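Local coordinates for uncharacterized protein PA2723 (Pseudomonas aeruginosa PAO1, PDB 6TCB), which is of unknown function but binds calcium and pairs with a second copy of itself so that their beta sheets join, at residues 8-13 with 22-27; 16-21 with 44-49; 33-38 with 48-53; 55-60 with 75-80; 79-82 with 86-89. One frame throughout, in Å; residues are numbered along the deposited sequence.

Contact 1: residues 8-13 with 22-27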
# COMPACT_ATOMS: atom_id res chain seq x y z
N GLU A 8 4.59 -19.78 0.15
CA GLU A 8 4.64 -20.49 -1.13
C GLU A 8 3.24 -20.74 -1.69
O GLU A 8 3.00 -20.56 -2.89
CB GLU A 8 5.37 -21.82 -0.95
CG GLU A 8 6.88 -21.69 -0.79
CD GLU A 8 7.53 -22.89 -0.11
OE1 GLU A 8 6.86 -23.94 0.04
OE2 GLU A 8 8.71 -22.78 0.27
N GLU A 9 2.31 -21.17 -0.84
CA GLU A 9 0.98 -21.48 -1.35
C GLU A 9 0.24 -20.21 -1.74
O GLU A 9 -0.48 -20.20 -2.75
CB GLU A 9 0.20 -22.29 -0.33
CG GLU A 9 0.82 -23.65 -0.04
CD GLU A 9 0.84 -24.60 -1.22
OE1 GLU A 9 0.30 -24.30 -2.29
OE2 GLU A 9 1.42 -25.70 -1.04
N HIS A 10 0.37 -19.14 -0.96
CA HIS A 10 -0.25 -17.88 -1.35
C HIS A 10 0.40 -17.29 -2.59
O HIS A 10 -0.27 -16.61 -3.37
CB HIS A 10 -0.30 -16.92 -0.17
CG HIS A 10 -1.39 -17.26 0.79
ND1 HIS A 10 -2.68 -16.82 0.61
CD2 HIS A 10 -1.42 -18.10 1.85
CE1 HIS A 10 -3.45 -17.32 1.57
NE2 HIS A 10 -2.71 -18.10 2.33
N LEU A 11 1.68 -17.58 -2.83
CA LEU A 11 2.30 -17.19 -4.09
C LEU A 11 1.60 -17.88 -5.26
O LEU A 11 1.40 -17.27 -6.32
CB LEU A 11 3.79 -17.53 -4.09
CG LEU A 11 4.53 -17.51 -5.43
CD1 LEU A 11 4.62 -16.12 -5.99
CD2 LEU A 11 5.94 -18.13 -5.28
N GLU A 12 1.24 -19.15 -5.10
CA GLU A 12 0.58 -19.87 -6.18
C GLU A 12 -0.80 -19.28 -6.46
O GLU A 12 -1.22 -19.18 -7.61
CB GLU A 12 0.53 -21.36 -5.89
CG GLU A 12 1.91 -22.02 -5.84
CD GLU A 12 2.67 -21.90 -7.16
OE1 GLU A 12 2.00 -21.80 -8.21
OE2 GLU A 12 3.92 -21.89 -7.14
N ILE A 13 -1.50 -18.86 -5.41
CA ILE A 13 -2.77 -18.18 -5.61
C ILE A 13 -2.56 -16.85 -6.34
O ILE A 13 -3.24 -16.54 -7.32
CB ILE A 13 -3.49 -17.98 -4.27
CG1 ILE A 13 -3.80 -19.32 -3.62
CG2 ILE A 13 -4.74 -17.16 -4.50
CD1 ILE A 13 -4.23 -19.23 -2.17
N LEU A 22 -4.90 -9.53 -12.64
CA LEU A 22 -5.85 -9.20 -11.60
C LEU A 22 -5.15 -9.01 -10.27
O LEU A 22 -4.15 -9.69 -9.98
CB LEU A 22 -6.89 -10.31 -11.43
CG LEU A 22 -7.86 -10.47 -12.59
CD1 LEU A 22 -8.76 -11.67 -12.34
CD2 LEU A 22 -8.65 -9.19 -12.79
N PRO A 23 -5.65 -8.13 -9.41
CA PRO A 23 -5.08 -7.98 -8.07
C PRO A 23 -5.44 -9.16 -7.19
O PRO A 23 -6.44 -9.86 -7.41
CB PRO A 23 -5.72 -6.69 -7.56
CG PRO A 23 -7.05 -6.66 -8.24
CD PRO A 23 -6.85 -7.29 -9.60
N TYR A 24 -4.61 -9.38 -6.16
CA TYR A 24 -4.83 -10.42 -5.15
C TYR A 24 -5.19 -9.76 -3.82
O TYR A 24 -4.31 -9.28 -3.10
CB TYR A 24 -3.60 -11.30 -5.00
CG TYR A 24 -3.73 -12.44 -4.00
CD1 TYR A 24 -4.94 -13.07 -3.76
CD2 TYR A 24 -2.61 -12.90 -3.31
CE1 TYR A 24 -5.03 -14.13 -2.86
CE2 TYR A 24 -2.68 -13.97 -2.43
CZ TYR A 24 -3.90 -14.58 -2.21
OH TYR A 24 -3.99 -15.62 -1.33
N TRP A 25 -6.48 -9.74 -3.51
CA TRP A 25 -6.96 -9.26 -2.23
C TRP A 25 -6.74 -10.37 -1.21
O TRP A 25 -7.29 -11.47 -1.35
CB TRP A 25 -8.45 -8.91 -2.33
CG TRP A 25 -8.75 -7.86 -3.35
CD1 TRP A 25 -9.11 -8.06 -4.64
CD2 TRP A 25 -8.77 -6.43 -3.16
NE1 TRP A 25 -9.32 -6.88 -5.27
CE2 TRP A 25 -9.12 -5.85 -4.39
CE3 TRP A 25 -8.50 -5.59 -2.07
CZ2 TRP A 25 -9.22 -4.47 -4.57
CZ3 TRP A 25 -8.60 -4.22 -2.25
CH2 TRP A 25 -8.95 -3.67 -3.48
N CYS A 26 -5.94 -10.10 -0.19
CA CYS A 26 -5.58 -11.15 0.76
C CYS A 26 -5.21 -10.50 2.07
O CYS A 26 -4.25 -9.73 2.12
CB CYS A 26 -4.40 -11.95 0.23
SG CYS A 26 -3.80 -13.23 1.36
N ASP A 27 -5.94 -10.85 3.14
CA ASP A 27 -5.73 -10.25 4.45
C ASP A 27 -5.36 -11.29 5.51
O ASP A 27 -5.48 -11.01 6.71
CB ASP A 27 -6.96 -9.44 4.88
CG ASP A 27 -8.18 -10.30 5.17
OD1 ASP A 27 -8.13 -11.53 4.97
OD2 ASP A 27 -9.20 -9.74 5.61
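His-10 ND1 and Tyr-24 OH lie 2.6 Å apart and form a hydrogen bond with an angle of 158°, the one polar bond between the two segments. The two rings meet at their rims. The hydroxyl sits at the edge of the imidazole, near its plane, and ND1 in turn lies in the plane of the phenol, although the side chains as a whole cross at about a right angle. With CG opposite the backbone N of Tyr-24 (chi1 -178°), the phenol projects from strand 24-25 to helix 3-18. There Ile-13, one turn after His-10, brings its CG2 branch obliquely to the ring, 3.5 Å from Tyr-24 CE1, while its CD1 comes within 3.7 Å of Tyr-24 OH. Cys-26 approaches the histidine from the strand side. Its SG is 4.5 Å from the centroid of the His-10 ring and 49° off the ring normal, an oblique sulfur-aromatic contact. Around this group, Ala-14, Leu-17 and Phe-18 touch Tyr-24, and Phe-29 meets the His-10 ring edge-to-face. Backbone hydrogen bonding between Tyr-24 and Tyr-60 joins the strand to its neighbour 57-62. A buried phenol in largely apolar packing thus has its hydroxyl satisfied by the imidazole, and the bond probably helps fix the rotation of both rings.

Contact 2: residues 16-21 with 44-49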
# COMPACT_ATOMS: atom_id res chain seq x y z
N ALA A 16 -1.96 -17.23 -10.03
CA ALA A 16 -3.14 -17.51 -10.83
C ALA A 16 -3.89 -16.23 -11.18
O ALA A 16 -4.42 -16.09 -12.28
CB ALA A 16 -4.08 -18.47 -10.10
N LEU A 17 -3.96 -15.30 -10.24
CA LEU A 17 -4.61 -14.03 -10.51
C LEU A 17 -3.73 -13.12 -11.35
O LEU A 17 -4.22 -12.45 -12.27
CB LEU A 17 -4.95 -13.36 -9.17
CG LEU A 17 -6.11 -14.03 -8.44
CD1 LEU A 17 -6.04 -13.76 -6.95
CD2 LEU A 17 -7.44 -13.56 -9.00
N PHE A 18 -2.44 -13.09 -11.05
CA PHE A 18 -1.54 -12.21 -11.77
C PHE A 18 -1.45 -12.59 -13.24
O PHE A 18 -1.17 -11.75 -14.09
CB PHE A 18 -0.14 -12.23 -11.15
CG PHE A 18 -0.01 -11.51 -9.83
CD1 PHE A 18 -1.09 -10.97 -9.14
CD2 PHE A 18 1.25 -11.38 -9.28
CE1 PHE A 18 -0.91 -10.34 -7.93
CE2 PHE A 18 1.44 -10.74 -8.08
CZ PHE A 18 0.35 -10.22 -7.41
N ALA A 19 -1.67 -13.87 -13.56
CA ALA A 19 -1.65 -14.30 -14.95
C ALA A 19 -2.73 -13.61 -15.77
O ALA A 19 -2.60 -13.56 -16.99
CB ALA A 19 -1.84 -15.82 -15.04
N GLN A 20 -3.79 -13.14 -15.13
CA GLN A 20 -4.87 -12.37 -15.75
C GLN A 20 -4.74 -10.88 -15.45
O GLN A 20 -5.68 -10.11 -15.71
CB GLN A 20 -6.22 -12.89 -15.24
CG GLN A 20 -6.50 -14.32 -15.71
CD GLN A 20 -7.64 -15.03 -14.99
OE1 GLN A 20 -7.57 -16.24 -14.77
NE2 GLN A 20 -8.70 -14.30 -14.68
N ARG A 21 -3.60 -10.46 -14.90
CA ARG A 21 -3.37 -9.08 -14.46
C ARG A 21 -4.44 -8.61 -13.49
O ARG A 21 -4.83 -7.43 -13.47
CB ARG A 21 -3.19 -8.13 -15.65
CG ARG A 21 -2.06 -8.52 -16.58
CD ARG A 21 -0.71 -8.53 -15.87
NE ARG A 21 0.38 -8.78 -16.80
CZ ARG A 21 0.89 -9.98 -17.08
NH1 ARG A 21 0.41 -11.07 -16.49
NH2 ARG A 21 1.88 -10.09 -17.95
N ARG A 44 10.36 -13.66 -5.99
CA ARG A 44 10.04 -14.87 -6.73
C ARG A 44 9.59 -14.58 -8.16
O ARG A 44 9.07 -15.49 -8.83
CB ARG A 44 8.95 -15.68 -6.02
CG ARG A 44 9.18 -16.01 -4.55
CD ARG A 44 10.37 -16.92 -4.31
NE ARG A 44 10.64 -17.85 -5.39
CZ ARG A 44 10.05 -19.03 -5.54
NH1 ARG A 44 10.39 -19.82 -6.56
NH2 ARG A 44 9.12 -19.43 -4.69
N GLY A 45 9.75 -13.35 -8.64
CA GLY A 45 9.54 -13.03 -10.04
C GLY A 45 8.15 -12.56 -10.40
O GLY A 45 7.82 -12.51 -11.59
N GLN A 46 7.35 -12.19 -9.41
CA GLN A 46 5.98 -11.73 -9.61
C GLN A 46 5.94 -10.27 -9.20
O GLN A 46 5.69 -9.95 -8.04
CB GLN A 46 5.02 -12.56 -8.77
CG GLN A 46 4.92 -14.01 -9.18
CD GLN A 46 4.44 -14.17 -10.60
OE1 GLN A 46 3.40 -13.63 -10.98
NE2 GLN A 46 5.18 -14.92 -11.39
N ALA A 47 6.19 -9.38 -10.17
CA ALA A 47 6.25 -7.95 -9.88
C ALA A 47 4.94 -7.48 -9.28
O ALA A 47 3.87 -7.70 -9.85
CB ALA A 47 6.53 -7.19 -11.18
N SER A 48 5.03 -6.83 -8.12
CA SER A 48 3.84 -6.52 -7.34
C SER A 48 4.01 -5.25 -6.54
O SER A 48 5.08 -4.99 -5.98
CB SER A 48 3.54 -7.68 -6.37
OG SER A 48 2.39 -7.42 -5.58
N THR A 49 2.92 -4.49 -6.47
CA THR A 49 2.78 -3.33 -5.59
C THR A 49 1.79 -3.67 -4.48
O THR A 49 0.69 -4.16 -4.75
CB THR A 49 2.26 -2.14 -6.39
OG1 THR A 49 3.15 -1.86 -7.47
CG2 THR A 49 2.15 -0.90 -5.51
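Schellman motifs end helices 3-18 and 33-43, and close to these ends Phe-18 packs on Gln-46 and Ser-48. In the first motif Arg-21 is the C-prime residue, with Leu-22 N bonded to Leu-17 O. In the second that place is taken by Gly-45, whose phi of 93° turns the chain into the approach to strand 48-53. The ring of Phe-18 is the common surface. Gln-46 OE1 lies at its edge, close to the ring plane and 3.5 Å from Phe-18 CD2. A bend of the glutamine chain at its second torsion (chi2 -60°) brings this oxygen back to the ring. The amide and ring planes are 26° apart. Nearer the backbone, Gln-46 CB is 4.1 Å from Phe-18 CE2. Ser-48 continues the packing toward the far end of the ring, with its OG 3.9 Å from Phe-18 CZ; that hydroxyl has its hydrogen bond with Asn-38 OD1, and no polar bond joins it to Phe-18. Leu-41, Tyr-24 and Pro-62 also touch Phe-18, placing the ring where two helices and the sheet converge. Its own carbonyl is gripped twice: Arg-21 N, at 2.9 Å, and Arg-21 NH1, at 3.0 Å, reach Phe-18 O from opposite faces of the carbonyl plane.

Contact 3: residues 33-38 with 48-53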
# COMPACT_ATOMS: atom_id res chain seq x y z
N ALA A 33 4.23 -9.61 8.38
CA ALA A 33 4.22 -10.55 7.26
C ALA A 33 3.36 -10.06 6.10
O ALA A 33 3.64 -10.40 4.94
CB ALA A 33 3.75 -11.93 7.72
N ASP A 34 2.32 -9.28 6.37
CA ASP A 34 1.49 -8.74 5.29
C ASP A 34 2.33 -7.93 4.30
O ASP A 34 2.23 -8.12 3.08
CB ASP A 34 0.28 -7.96 5.82
CG ASP A 34 0.61 -6.88 6.87
OD1 ASP A 34 1.79 -6.63 7.23
OD2 ASP A 34 -0.37 -6.26 7.35
N GLN A 35 3.18 -7.05 4.81
CA GLN A 35 4.04 -6.27 3.93
C GLN A 35 5.15 -7.13 3.34
O GLN A 35 5.52 -6.96 2.17
CB GLN A 35 4.66 -5.11 4.72
CG GLN A 35 3.63 -4.15 5.29
CD GLN A 35 4.24 -2.85 5.76
OE1 GLN A 35 4.73 -2.06 4.95
NE2 GLN A 35 4.22 -2.62 7.07
N ALA A 36 5.68 -8.06 4.13
CA ALA A 36 6.77 -8.90 3.67
C ALA A 36 6.34 -9.79 2.52
O ALA A 36 7.16 -10.13 1.66
CB ALA A 36 7.29 -9.75 4.83
N PHE A 37 5.06 -10.18 2.47
CA PHE A 37 4.61 -10.98 1.34
C PHE A 37 4.86 -10.27 0.02
O PHE A 37 5.12 -10.92 -0.99
CB PHE A 37 3.14 -11.39 1.50
CG PHE A 37 2.67 -12.36 0.44
CD1 PHE A 37 3.21 -13.63 0.38
CD2 PHE A 37 1.67 -12.00 -0.46
CE1 PHE A 37 2.79 -14.53 -0.58
CE2 PHE A 37 1.24 -12.90 -1.43
CZ PHE A 37 1.80 -14.15 -1.49
N ASN A 38 4.78 -8.93 0.00
CA ASN A 38 5.08 -8.24 -1.25
C ASN A 38 6.54 -8.40 -1.64
O ASN A 38 6.86 -8.54 -2.83
CB ASN A 38 4.69 -6.77 -1.17
CG ASN A 38 4.45 -6.19 -2.54
OD1 ASN A 38 3.55 -6.63 -3.25
ND2 ASN A 38 5.27 -5.23 -2.93
N SER A 48 5.03 -6.83 -8.12
CA SER A 48 3.84 -6.52 -7.34
C SER A 48 4.01 -5.25 -6.54
O SER A 48 5.08 -4.99 -5.98
CB SER A 48 3.54 -7.68 -6.37
OG SER A 48 2.39 -7.42 -5.58
N THR A 49 2.92 -4.49 -6.47
CA THR A 49 2.78 -3.33 -5.59
C THR A 49 1.79 -3.67 -4.48
O THR A 49 0.69 -4.16 -4.75
CB THR A 49 2.26 -2.14 -6.39
OG1 THR A 49 3.15 -1.86 -7.47
CG2 THR A 49 2.15 -0.90 -5.51
N TYR A 50 2.16 -3.39 -3.25
CA TYR A 50 1.29 -3.61 -2.11
C TYR A 50 0.54 -2.33 -1.80
O TYR A 50 1.14 -1.25 -1.73
CB TYR A 50 2.12 -4.00 -0.90
CG TYR A 50 1.40 -4.19 0.41
CD1 TYR A 50 0.48 -5.21 0.59
CD2 TYR A 50 1.71 -3.38 1.48
CE1 TYR A 50 -0.13 -5.40 1.81
CE2 TYR A 50 1.10 -3.56 2.71
CZ TYR A 50 0.19 -4.60 2.87
OH TYR A 50 -0.41 -4.80 4.09
N LEU A 51 -0.78 -2.44 -1.64
CA LEU A 51 -1.60 -1.33 -1.22
C LEU A 51 -2.42 -1.75 -0.00
O LEU A 51 -2.85 -2.90 0.11
CB LEU A 51 -2.60 -0.88 -2.29
CG LEU A 51 -2.08 -0.49 -3.68
CD1 LEU A 51 -3.28 -0.20 -4.60
CD2 LEU A 51 -1.17 0.69 -3.59
N VAL A 52 -2.67 -0.81 0.90
CA VAL A 52 -3.73 -0.98 1.88
C VAL A 52 -4.73 0.13 1.63
O VAL A 52 -4.38 1.32 1.65
CB VAL A 52 -3.22 -0.96 3.33
CG1 VAL A 52 -4.41 -1.11 4.29
CG2 VAL A 52 -2.20 -2.04 3.53
N LEU A 53 -5.97 -0.26 1.35
CA LEU A 53 -7.02 0.63 0.93
C LEU A 53 -8.13 0.67 1.98
O LEU A 53 -8.36 -0.29 2.71
CB LEU A 53 -7.60 0.17 -0.41
CG LEU A 53 -6.61 0.25 -1.57
CD1 LEU A 53 -6.84 -0.81 -2.63
CD2 LEU A 53 -6.66 1.66 -2.17
O HOH W 1 -2.48 -5.74 5.79
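Asn-38 meets strand 48-53 with both ends of its amide. Its OD1 accepts from Ser-48 OG at 2.7 Å, with the donor 15° from the carbonyl plane, and its ND2 gives a hydrogen to Ser-48 O at 3.1 Å. This second bond comes from above the carbonyl plane of Ser-48, whose oxygen is also reached by Asn-42 ND2. Asp-34 OD2 and Tyr-50 OH are 3.6 Å apart, bridged by a water that donates to both, at 2.7 Å and 2.8 Å respectively. Asp-34 OD1 takes the backbone N of Gln-35, and Asp-34 O accepts from Tyr-60 OH. Further bonds cross the dimer interface: Tyr-50 OH bonds Gln-35 OE1 of the second subunit, and Gln-35 NE2 bonds Asp-34 OD1 of that subunit. Packing against the Tyr-50 ring, directed to the helix with CG opposite its backbone N (chi1 176°), accompanies these bonds. Gln-35 CG is 3.7 Å from Tyr-50 CE2, and Gln-35 CA and the carbonyl oxygen Asp-34 O lie over one face. The segment axes approach to 8.5 Å at 156°, roughly antiparallel. This is a helix packed on an antiparallel sheet, as in alpha+beta folds, at an edge strand that continues the sheet into the second subunit.

Contact 4: residues 55-60 with 75-80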
# COMPACT_ATOMS: atom_id res chain seq x y z
N GLY A 55 -8.20 1.90 4.74
CA GLY A 55 -7.69 1.70 6.07
C GLY A 55 -7.24 0.29 6.41
O GLY A 55 -6.29 0.13 7.20
N PHE A 56 -7.92 -0.73 5.87
CA PHE A 56 -7.72 -2.11 6.30
C PHE A 56 -8.08 -3.14 5.24
O PHE A 56 -8.52 -4.25 5.58
CB PHE A 56 -8.56 -2.40 7.56
CG PHE A 56 -8.28 -1.47 8.70
CD1 PHE A 56 -7.24 -1.73 9.57
CD2 PHE A 56 -9.05 -0.33 8.89
CE1 PHE A 56 -6.97 -0.87 10.61
CE2 PHE A 56 -8.77 0.53 9.93
CZ PHE A 56 -7.73 0.26 10.78
N ASP A 57 -7.91 -2.82 3.96
CA ASP A 57 -8.15 -3.79 2.89
C ASP A 57 -6.87 -3.96 2.08
O ASP A 57 -6.59 -3.15 1.18
CB ASP A 57 -9.31 -3.30 2.00
CG ASP A 57 -9.99 -4.42 1.18
OD1 ASP A 57 -9.58 -5.60 1.28
OD2 ASP A 57 -10.97 -4.10 0.46
N PRO A 58 -6.06 -4.97 2.37
CA PRO A 58 -4.77 -5.13 1.69
C PRO A 58 -4.85 -5.92 0.39
O PRO A 58 -5.66 -6.83 0.23
CB PRO A 58 -3.94 -5.92 2.72
CG PRO A 58 -4.95 -6.68 3.50
CD PRO A 58 -6.21 -5.87 3.53
N VAL A 59 -3.97 -5.57 -0.53
CA VAL A 59 -3.99 -6.14 -1.87
C VAL A 59 -2.60 -6.08 -2.47
O VAL A 59 -1.82 -5.16 -2.18
CB VAL A 59 -5.05 -5.41 -2.73
CG1 VAL A 59 -4.71 -3.92 -2.90
CG2 VAL A 59 -5.25 -6.06 -4.07
N TYR A 60 -2.30 -7.08 -3.28
CA TYR A 60 -1.04 -7.22 -4.00
C TYR A 60 -1.38 -7.10 -5.48
O TYR A 60 -2.18 -7.89 -5.99
CB TYR A 60 -0.39 -8.57 -3.66
CG TYR A 60 -0.23 -8.74 -2.17
CD1 TYR A 60 0.89 -8.27 -1.51
CD2 TYR A 60 -1.24 -9.32 -1.39
CE1 TYR A 60 1.01 -8.38 -0.13
CE2 TYR A 60 -1.12 -9.43 -0.01
CZ TYR A 60 0.00 -8.94 0.61
OH TYR A 60 0.07 -9.08 1.98
N ARG A 75 -13.38 1.01 -2.81
CA ARG A 75 -14.52 1.79 -2.33
C ARG A 75 -15.80 0.97 -2.40
O ARG A 75 -16.61 0.96 -1.46
CB ARG A 75 -14.65 3.08 -3.16
CG ARG A 75 -13.44 3.99 -3.05
CD ARG A 75 -13.64 5.30 -3.80
NE ARG A 75 -12.47 6.16 -3.67
CZ ARG A 75 -11.67 6.52 -4.68
NH1 ARG A 75 -11.90 6.12 -5.92
NH2 ARG A 75 -10.64 7.32 -4.43
N ALA A 76 -15.99 0.25 -3.49
CA ALA A 76 -17.16 -0.61 -3.62
C ALA A 76 -17.10 -1.79 -2.67
O ALA A 76 -18.11 -2.16 -2.06
CB ALA A 76 -17.28 -1.11 -5.07
N ARG A 77 -15.93 -2.42 -2.55
CA ARG A 77 -15.75 -3.51 -1.60
C ARG A 77 -16.13 -3.07 -0.19
O ARG A 77 -16.75 -3.84 0.56
CB ARG A 77 -14.29 -3.97 -1.64
CG ARG A 77 -13.89 -4.72 -2.90
CD ARG A 77 -12.40 -4.90 -3.01
NE ARG A 77 -11.83 -5.59 -1.85
CZ ARG A 77 -11.74 -6.91 -1.72
NH1 ARG A 77 -12.21 -7.71 -2.66
NH2 ARG A 77 -11.18 -7.43 -0.63
N ALA A 78 -15.76 -1.85 0.19
CA ALA A 78 -16.06 -1.40 1.55
C ALA A 78 -17.56 -1.29 1.77
O ALA A 78 -18.07 -1.72 2.81
CB ALA A 78 -15.37 -0.06 1.83
N ARG A 79 -18.29 -0.73 0.81
CA ARG A 79 -19.73 -0.64 0.96
C ARG A 79 -20.35 -2.03 1.05
O ARG A 79 -21.28 -2.25 1.85
CB ARG A 79 -20.33 0.14 -0.21
CG ARG A 79 -19.89 1.60 -0.28
CD ARG A 79 -20.12 2.31 1.05
NE ARG A 79 -20.08 3.77 0.92
CZ ARG A 79 -20.22 4.61 1.94
NH1 ARG A 79 -20.40 4.14 3.17
NH2 ARG A 79 -20.17 5.92 1.74
N LEU A 80 -19.88 -2.98 0.25
CA LEU A 80 -20.47 -4.31 0.24
C LEU A 80 -20.10 -5.09 1.49
O LEU A 80 -20.94 -5.82 2.04
CB LEU A 80 -20.03 -5.03 -1.03
CG LEU A 80 -20.65 -4.40 -2.29
CD1 LEU A 80 -19.92 -4.93 -3.52
CD2 LEU A 80 -22.14 -4.69 -2.38
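Arg-77 reaches from helix 67-82 to Asp-57 on strand 57-62, and its side chain meets the carboxylate along most of its length. At the base, Arg-77 CB is 3.9 Å from Asp-57 OD2. Further out the chain bends at its third torsion (chi3 57°), which turns the guanidinium side-on to the aspartate and leaves Arg-77 CD 3.8 Å from that same oxygen. Arg-77 NE then makes the shortest link, 2.9 Å to Asp-57 OD2, nearly straight at 172°. Arg-77 CZ stands behind it, and the terminal Arg-77 NH2 gives a second hydrogen bond, 3.1 Å to Asp-57 OD1. Both oxygens are approached on their syn sides, and both lie in or close to the guanidinium plane; the two flat groups are 25° apart. Two bonds, one to each oxygen, probably restrict rotation of the headgroup. The other amino group, Arg-77 NH1, is satisfied by Pro-91 O, and the cation also makes a cation-pi contact with Trp-25. On the acid side, Asp-57 OD2 has a second cationic partner in Arg-81 NH1, so two arginines of one helix gather round a single carboxylate; the buried negative charge is probably well compensated. Asp-57 itself stands in a classic beta bulge, where it and Phe-56 both face Leu-53. The whole is a side-on bidentate salt bridge that ties helix 67-82 to the bulged start of the central strand of the sheet.

Contact 5: residues 79-82 with 86-89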
# COMPACT_ATOMS: atom_id res chain seq x y z
N ARG A 79 -18.29 -0.73 0.81
CA ARG A 79 -19.73 -0.64 0.96
C ARG A 79 -20.35 -2.03 1.05
O ARG A 79 -21.28 -2.25 1.85
CB ARG A 79 -20.33 0.14 -0.21
CG ARG A 79 -19.89 1.60 -0.28
CD ARG A 79 -20.12 2.31 1.05
NE ARG A 79 -20.08 3.77 0.92
CZ ARG A 79 -20.22 4.61 1.94
NH1 ARG A 79 -20.40 4.14 3.17
NH2 ARG A 79 -20.17 5.92 1.74
N LEU A 80 -19.88 -2.98 0.25
CA LEU A 80 -20.47 -4.31 0.24
C LEU A 80 -20.10 -5.09 1.49
O LEU A 80 -20.94 -5.82 2.04
CB LEU A 80 -20.03 -5.03 -1.03
CG LEU A 80 -20.65 -4.40 -2.29
CD1 LEU A 80 -19.92 -4.93 -3.52
CD2 LEU A 80 -22.14 -4.69 -2.38
N ARG A 81 -18.88 -4.91 1.99
CA ARG A 81 -18.49 -5.56 3.23
C ARG A 81 -19.34 -5.05 4.39
O ARG A 81 -19.81 -5.84 5.22
CB ARG A 81 -17.01 -5.29 3.49
CG ARG A 81 -16.47 -6.02 4.72
CD ARG A 81 -14.99 -5.67 4.97
NE ARG A 81 -14.14 -6.05 3.84
CZ ARG A 81 -13.60 -5.20 2.96
NH1 ARG A 81 -12.86 -5.67 1.97
NH2 ARG A 81 -13.80 -3.88 3.07
N GLU A 82 -19.56 -3.74 4.46
CA GLU A 82 -20.39 -3.18 5.53
C GLU A 82 -21.80 -3.75 5.47
O GLU A 82 -22.46 -3.90 6.51
CB GLU A 82 -20.43 -1.66 5.40
CG GLU A 82 -19.08 -0.97 5.62
CD GLU A 82 -19.04 0.45 5.06
OE1 GLU A 82 -20.11 0.97 4.68
OE2 GLU A 82 -17.93 1.03 5.00
N GLY A 86 -19.51 -11.53 2.29
CA GLY A 86 -18.24 -12.15 2.60
C GLY A 86 -17.17 -11.82 1.58
O GLY A 86 -17.46 -11.42 0.44
N GLU A 87 -15.91 -12.00 1.98
CA GLU A 87 -14.79 -11.53 1.17
C GLU A 87 -14.79 -12.16 -0.22
O GLU A 87 -14.42 -11.51 -1.20
CB GLU A 87 -13.46 -11.78 1.88
CG GLU A 87 -13.26 -11.02 3.21
CD GLU A 87 -13.17 -9.50 3.07
OE1 GLU A 87 -12.37 -9.00 2.24
OE2 GLU A 87 -13.88 -8.80 3.81
N ASP A 88 -15.20 -13.43 -0.34
CA ASP A 88 -15.13 -14.11 -1.63
C ASP A 88 -16.21 -13.65 -2.61
O ASP A 88 -16.11 -13.96 -3.81
CB ASP A 88 -15.19 -15.63 -1.44
N ALA A 89 -17.21 -12.90 -2.15
CA ALA A 89 -18.23 -12.32 -3.01
C ALA A 89 -17.94 -10.86 -3.34
O ALA A 89 -18.67 -10.26 -4.14
CB ALA A 89 -19.61 -12.44 -2.35
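Ionic contact dominates the meeting of Arg-81 with Glu-87. Arg-81 NE gives a hydrogen bond to Glu-87 OE2 at 2.8 Å, with an N-H...O angle of 166°. The oxygen uses its syn lone pair and lies in the guanidinium plane, and the two flat groups are only 9° from parallel, so arginine and glutamate lie almost in one plane. The second bond of the pair, Arg-81 NH1 to Glu-87 OE1, is weak at 3.4 Å. The grip is therefore lopsided, with NE carrying most of it. Two further charged neighbours belong to the same group: the same arginine also serves Asp-57, and Glu-87 OE1 has a long, weak ion pair with Arg-77 NH2. Shared between two acids, the arginine probably lends each of them some stabilisation. Van der Waals contact is slighter. The arginine chain leaves the helix extended and then folds at its third torsion (chi3 -60°), laying Arg-81 CD 3.5 Å from Glu-87 OE2, while Leu-90 touches both Arg-81 and Leu-80. As for backbone bonding, within 86-89 Ala-89 N reaches Gly-86 O at 3.0 Å, which gives this segment its short 3-10 turn. From that turn the glutamate chain bends at its second torsion to bring the carboxylate to the arginine. Only three residues separate the two segments along the chain. The arrangement is a surface salt bridge that brings a short 3-10 turn back against the C-terminal end of helix 67-82.

How the contacts relate
Three strands of one antiparallel sheet collect the first four contacts: contact 1 on strand 24-25, contacts 2 and 3 on strand 48-53, contact 4 on central strand 57-62. Contacts 1 and 2 use helix 3-18, about 9 Å apart between centres; contacts 2 and 3 share Ser-48 and Thr-49. Contacts 4 and 5, also about 9 Å between centres, are joined by the 2.9 Å salt bridge from Asp-57 OD2 to Arg-81 NH1. Contact 5 lies about 23 Å from contact 2 between centres. The Thr-49 side chain is about 12 Å from a calcium ion and about 11 Å from the side chains of Asp-66 and Asp-68, known calcium ligands that hold no ion in this chain.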